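Local atomic coordinates of serine protease (Nocardiopsis alba, PDB entry 2OUA), a protein that probably cleaves peptide bonds as a serine endopeptidase of the S1 family, this chain being its trypsin-like protease domain. Residues R49-R54 with F64-S69. Numbering follows the deposited sequence.
Sequences RGVFER and FVRGTS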
loop_
_atom_site.group_PDB
_atom_site.type_symbol
_atom_site.label_atom_id
_atom_site.label_comp_id
_atom_site.label_asym_id
_atom_site.label_seq_id
_atom_site.Cartn_x
_atom_site.Cartn_y
_atom_site.Cartn_z
ATOM N N ARG A 49 -11.197 -13.746 1.195
ATOM C CA ARG A 49 -11.559 -13.436 -0.185
ATOM C C ARG A 49 -12.082 -12.006 -0.260
ATOM O O ARG A 49 -12.791 -11.545 0.634
ATOM C CB ARG A 49 -12.638 -14.402 -0.684
ATOM C CG ARG A 49 -12.220 -15.866 -0.688
ATOM C CD ARG A 49 -11.216 -16.166 -1.793
ATOM N NE ARG A 49 -10.803 -17.568 -1.792
ATOM C CZ ARG A 49 -9.895 -18.085 -0.966
ATOM N NH1 ARG A 49 -9.288 -17.320 -0.067
ATOM N NH2 ARG A 49 -9.595 -19.377 -1.039
ATOM N N GLY A 50 -11.735 -11.308 -1.332
ATOM C CA GLY A 50 -12.183 -9.938 -1.481
ATOM C C GLY A 50 -12.310 -9.542 -2.931
ATOM O O GLY A 50 -12.054 -10.346 -3.828
ATOM N N VAL A 51 -12.696 -8.292 -3.161
ATOM C CA VAL A 51 -12.863 -7.781 -4.512
ATOM C C VAL A 51 -12.483 -6.309 -4.568
ATOM O O VAL A 51 -12.732 -5.561 -3.622
ATOM C CB VAL A 51 -14.331 -7.938 -4.973
ATOM C CG1 VAL A 51 -15.251 -7.209 -4.005
ATOM C CG2 VAL A 51 -14.506 -7.390 -6.381
ATOM N N PHE A 52 -11.865 -5.896 -5.670
ATOM C CA PHE A 52 -11.493 -4.496 -5.834
ATOM C C PHE A 52 -12.786 -3.700 -5.993
ATOM O O PHE A 52 -13.461 -3.790 -7.023
ATOM C CB PHE A 52 -10.605 -4.304 -7.073
ATOM C CG PHE A 52 -9.148 -4.591 -6.830
ATOM C CD1 PHE A 52 -8.686 -5.895 -6.705
ATOM C CD2 PHE A 52 -8.237 -3.542 -6.701
ATOM C CE1 PHE A 52 -7.335 -6.159 -6.453
ATOM C CE2 PHE A 52 -6.882 -3.795 -6.449
ATOM C CZ PHE A 52 -6.432 -5.106 -6.324
ATOM N N GLU A 53 -13.134 -2.941 -4.958
ATOM C CA GLU A 53 -14.347 -2.123 -4.967
ATOM C C GLU A 53 -14.081 -0.801 -5.668
ATOM O O GLU A 53 -14.926 -0.288 -6.400
ATOM C CB GLU A 53 -14.818 -1.858 -3.534
ATOM C CG GLU A 53 -16.017 -0.921 -3.450
ATOM C CD GLU A 53 -16.495 -0.684 -2.026
ATOM O OE1 GLU A 53 -17.430 0.126 -1.846
ATOM O OE2 GLU A 53 -15.947 -1.300 -1.090
ATOM N N ARG A 54 -12.892 -0.256 -5.437
ATOM C CA ARG A 54 -12.480 0.999 -6.042
ATOM C C ARG A 54 -11.087 0.793 -6.622
ATOM O O ARG A 54 -10.272 0.070 -6.042
ATOM C CB ARG A 54 -12.418 2.106 -4.986
ATOM C CG ARG A 54 -13.733 2.414 -4.296
ATOM C CD ARG A 54 -14.513 3.482 -5.037
ATOM N NE ARG A 54 -15.575 4.036 -4.203
ATOM C CZ ARG A 54 -16.152 5.215 -4.412
ATOM N NH1 ARG A 54 -15.767 5.970 -5.432
ATOM N NH2 ARG A 54 -17.103 5.643 -3.594
ATOM N N PHE A 64 -9.152 0.093 -3.291
ATOM C CA PHE A 64 -9.686 -0.398 -2.028
ATOM C C PHE A 64 -10.292 -1.755 -2.321
ATOM O O PHE A 64 -11.153 -1.887 -3.196
ATOM C CB PHE A 64 -10.777 0.513 -1.460
ATOM C CG PHE A 64 -11.418 -0.037 -0.203
ATOM C CD1 PHE A 64 -10.690 -0.132 0.984
ATOM C CD2 PHE A 64 -12.732 -0.508 -0.221
ATOM C CE1 PHE A 64 -11.258 -0.693 2.133
ATOM C CE2 PHE A 64 -13.311 -1.071 0.922
ATOM C CZ PHE A 64 -12.573 -1.164 2.101
ATOM N N VAL A 65 -9.817 -2.763 -1.603
ATOM C CA VAL A 65 -10.322 -4.116 -1.757
ATOM C C VAL A 65 -11.273 -4.367 -0.596
ATOM O O VAL A 65 -10.895 -4.207 0.562
ATOM C CB VAL A 65 -9.179 -5.149 -1.700
ATOM C CG1 VAL A 65 -9.749 -6.561 -1.654
ATOM C CG2 VAL A 65 -8.278 -4.987 -2.920
ATOM N N ARG A 66 -12.507 -4.745 -0.915
ATOM C CA ARG A 66 -13.517 -5.029 0.101
ATOM C C ARG A 66 -13.559 -6.532 0.360
ATOM O O ARG A 66 -13.635 -7.329 -0.575
ATOM C CB ARG A 66 -14.888 -4.539 -0.375
ATOM C CG ARG A 66 -16.069 -5.154 0.364
ATOM C CD ARG A 66 -17.382 -4.602 -0.166
ATOM N NE ARG A 66 -18.537 -5.334 0.347
ATOM C CZ ARG A 66 -18.932 -6.523 -0.105
ATOM N NH1 ARG A 66 -18.265 -7.118 -1.083
ATOM N NH2 ARG A 66 -19.995 -7.112 0.424
ATOM N N GLY A 67 -13.496 -6.914 1.628
ATOM C CA GLY A 67 -13.534 -8.326 1.960
ATOM C C GLY A 67 -14.930 -8.888 1.783
ATOM O O GLY A 67 -15.909 -8.251 2.167
ATOM N N THR A 68 -15.028 -10.070 1.189
ATOM C CA THR A 68 -16.320 -10.712 0.990
ATOM C C THR A 68 -16.426 -11.905 1.937
ATOM O O THR A 68 -17.524 -12.368 2.256
ATOM C CB THR A 68 -16.511 -11.177 -0.469
ATOM O OG1 THR A 68 -15.413 -12.006 -0.861
ATOM C CG2 THR A 68 -16.597 -9.970 -1.401
ATOM N N SER A 69 -15.276 -12.403 2.388
ATOM C CA SER A 69 -15.262 -13.515 3.327
ATOM C C SER A 69 -13.941 -13.640 4.082
ATOM O O SER A 69 -12.859 -13.510 3.506
ATOM C CB SER A 69 -15.573 -14.838 2.614
ATOM O OG SER A 69 -14.532 -15.218 1.737
#
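Backbone bonds pair R49-R54 with F64-S69 as antiparallel strands whose short axes make an angle of 144°. In the middle V51 and R66 form a hydrogen-bonded pair, V51 N giving to R66 O and R66 N to V51 O (2.8 Å). A classic beta bulge interrupts the ladder on both sides. At one, F64 O is shared by E53 N (2.9 Å) and the longer bond from R54 N (3.3 Å), while F64 N returns a bond to R54 O. At the other, T68 N (2.7 Å) and S69 N (3.2 Å) both give to R49 O, and R49 N binds S69 O. G50 CA lies close against R66 O, and the CA atoms of G50 and G67 come to 4.0 Å. The ladder belongs to the hairpin of strands 48-56 and 62-69 in one of the two beta-barrel domains of the chymotrypsin-like fold, the one carrying the predicted charge-relay residues H35 and D61. Apolar packing occupies the face of F52 and V65. V65 CG2, anti to its own carbonyl carbon, sits squarely over the F52 ring, 3.7 Å from the centroid and 5° off the normal, a CH-pi contact; V43 and T32 also touch both side chains. V51, F64 and R66 turn to the opposite face. The E53 chain, extended beyond CG, lies alongside F64 in the same direction, with OE2 in the ring plane at the edge, 3.3 Å from F64 CE2. The carboxylate is turned 61° from that ring; OE2 also accepts a hydrogen bond from N23 and touches R66 CB. The V51 and T68 side chains meet roughly perpendicular, CG1 against CG2.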